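Local coordinates for aspartate-semialdehyde dehydrogenase 2 (Vibrio cholerae, PDB 2R00), which catalyses the NADPH-dependent reductive dephosphorylation of L-aspartyl-4-phosphate to L-aspartate-semialdehyde, a step toward lysine, methionine and threonine, at residues L107-V112 and S132-L137. Residues are numbered along the deposited sequence; the frame is centred on the assembly and turned at random.
Sequences LVVPEV and STIQML
Val109 meets Ile134 and Val112 meets Leu137, two apolar pairs one helical turn apart that seat the loop 107-112 on the first turns of helix 131-147. Val109 points at the helix and does its touching with one branch: with CG1 anti to the backbone N (chi1 173°), CG2 is placed anti to the carbonyl carbon and lies 4.1 Å from CA of Ile134 and 4.2 Å from its CG1. The valine thus comes against the base of the isoleucine, and the two side chains slant across each other. Val112 uses both methyls. Its CG1 packs on CD2 of Leu137 at 4.1 Å, the side chains crossing nearly at right angles, while CG2 reaches the helix backbone, 3.4 Å from O of Leu137. A turn in the loop, closed by the bond from Val112 N to Val109 O (2.8 Å), brings both valines onto the same helix face. The contact is buried, and its side chains are all apolar. The Ile134 side chain is about 5 Å from that of the catalytic Cys131, whose thiol forms the acyl-thioester intermediate, which puts this packing beside the active site. Asn113 holds the loop's backbone through Leu107 O and Val109 N, and Val108 pairs with Ala127 at the edge strand 125-127 of the nucleotide-binding sheet. Helix 316-335 touches Pro110 and Ile134, whereas Leu107 and Leu137 both rest on Ile223 of helix 211-223.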
loop_
_atom_site.group_PDB
_atom_site.type_symbol
_atom_site.label_atom_id
_atom_site.label_comp_id
_atom_site.label_asym_id
_atom_site.label_seq_id
_atom_site.Cartn_x
_atom_site.Cartn_y
_atom_site.Cartn_z
ATOM N N LEU A 107 -17.792 6.625 -20.338
ATOM C CA LEU A 107 -17.094 5.641 -19.507
ATOM C C LEU A 107 -17.846 5.528 -18.187
ATOM O O LEU A 107 -17.845 6.468 -17.400
ATOM C CB LEU A 107 -15.658 6.105 -19.243
ATOM C CG LEU A 107 -14.766 5.297 -18.286
ATOM C CD1 LEU A 107 -14.469 3.921 -18.913
ATOM C CD2 LEU A 107 -13.459 6.052 -17.980
ATOM N N VAL A 108 -18.469 4.378 -17.934
ATOM C CA VAL A 108 -19.563 4.338 -16.959
ATOM C C VAL A 108 -19.363 3.404 -15.764
ATOM O O VAL A 108 -19.060 2.234 -15.931
ATOM C CB VAL A 108 -20.926 4.035 -17.658
ATOM C CG1 VAL A 108 -22.042 3.908 -16.643
ATOM C CG2 VAL A 108 -21.246 5.126 -18.704
ATOM N N VAL A 109 -19.533 3.963 -14.565
ATOM C CA VAL A 109 -19.761 3.210 -13.330
ATOM C C VAL A 109 -21.191 3.569 -12.875
ATOM O O VAL A 109 -21.444 4.713 -12.480
ATOM C CB VAL A 109 -18.762 3.621 -12.209
ATOM C CG1 VAL A 109 -19.132 2.953 -10.871
ATOM C CG2 VAL A 109 -17.316 3.291 -12.607
ATOM N N PRO A 110 -22.143 2.614 -12.995
ATOM C CA PRO A 110 -23.567 2.900 -12.756
ATOM C C PRO A 110 -23.947 3.518 -11.407
ATOM O O PRO A 110 -24.954 4.202 -11.338
ATOM C CB PRO A 110 -24.239 1.532 -12.943
ATOM C CG PRO A 110 -23.339 0.810 -13.861
ATOM C CD PRO A 110 -21.954 1.224 -13.442
ATOM N N GLU A 111 -23.154 3.305 -10.357
ATOM C CA GLU A 111 -23.439 3.924 -9.061
ATOM C C GLU A 111 -22.998 5.384 -9.044
ATOM O O GLU A 111 -23.396 6.158 -8.167
ATOM C CB GLU A 111 -22.737 3.169 -7.933
ATOM C CG GLU A 111 -23.220 1.740 -7.741
ATOM C CD GLU A 111 -22.411 0.732 -8.529
ATOM O OE1 GLU A 111 -21.764 1.110 -9.540
ATOM O OE2 GLU A 111 -22.426 -0.452 -8.129
ATOM N N VAL A 112 -22.176 5.763 -10.016
ATOM C CA VAL A 112 -21.560 7.080 -9.993
ATOM C C VAL A 112 -22.084 7.994 -11.100
ATOM O O VAL A 112 -22.600 9.082 -10.811
ATOM C CB VAL A 112 -20.013 6.970 -10.043
ATOM C CG1 VAL A 112 -19.372 8.343 -10.079
ATOM C CG2 VAL A 112 -19.506 6.166 -8.855
ATOM N N SER A 132 -9.898 -1.526 -11.087
ATOM C CA SER A 132 -9.270 -0.601 -10.143
ATOM C C SER A 132 -10.043 0.713 -10.003
ATOM O O SER A 132 -10.261 1.197 -8.891
ATOM C CB SER A 132 -7.849 -0.273 -10.586
ATOM O OG SER A 132 -6.927 -1.228 -10.105
ATOM N N THR A 133 -10.430 1.290 -11.139
ATOM C CA THR A 133 -11.162 2.558 -11.174
ATOM C C THR A 133 -12.604 2.372 -10.696
ATOM O O THR A 133 -13.126 3.206 -9.962
ATOM C CB THR A 133 -11.184 3.158 -12.596
ATOM O OG1 THR A 133 -9.854 3.187 -13.121
ATOM C CG2 THR A 133 -11.761 4.571 -12.574
ATOM N N ILE A 134 -13.242 1.286 -11.126
ATOM C CA ILE A 134 -14.577 0.926 -10.630
ATOM C C ILE A 134 -14.591 0.855 -9.092
ATOM O O ILE A 134 -15.363 1.563 -8.441
ATOM C CB ILE A 134 -15.072 -0.408 -11.232
ATOM C CG1 ILE A 134 -15.201 -0.299 -12.758
ATOM C CG2 ILE A 134 -16.424 -0.827 -10.592
ATOM C CD1 ILE A 134 -15.429 -1.643 -13.464
ATOM N N GLN A 135 -13.716 0.026 -8.531
ATOM C CA GLN A 135 -13.588 -0.164 -7.077
ATOM C C GLN A 135 -13.497 1.172 -6.342
ATOM O O GLN A 135 -14.256 1.432 -5.404
ATOM C CB GLN A 135 -12.293 -0.916 -6.767
ATOM C CG GLN A 135 -12.350 -2.427 -6.655
ATOM C CD GLN A 135 -10.952 -3.032 -6.511
ATOM O OE1 GLN A 135 -10.495 -3.750 -7.405
ATOM N NE2 GLN A 135 -10.254 -2.723 -5.400
ATOM N N MET A 136 -12.550 2.009 -6.773
ATOM C CA MET A 136 -12.256 3.269 -6.097
ATOM C C MET A 136 -13.423 4.254 -6.190
ATOM O O MET A 136 -13.773 4.916 -5.206
ATOM C CB MET A 136 -10.969 3.903 -6.662
ATOM C CG MET A 136 -10.564 5.207 -5.962
ATOM S SD MET A 136 -9.028 5.947 -6.553
ATOM C CE MET A 136 -9.490 6.558 -8.170
ATOM N N LEU A 137 -14.007 4.354 -7.379
ATOM C CA LEU A 137 -15.071 5.318 -7.640
ATOM C C LEU A 137 -16.373 5.006 -6.898
ATOM O O LEU A 137 -17.078 5.920 -6.450
ATOM C CB LEU A 137 -15.318 5.430 -9.145
ATOM C CG LEU A 137 -14.511 6.572 -9.772
ATOM C CD1 LEU A 137 -14.146 6.272 -11.167
ATOM C CD2 LEU A 137 -15.299 7.867 -9.724
#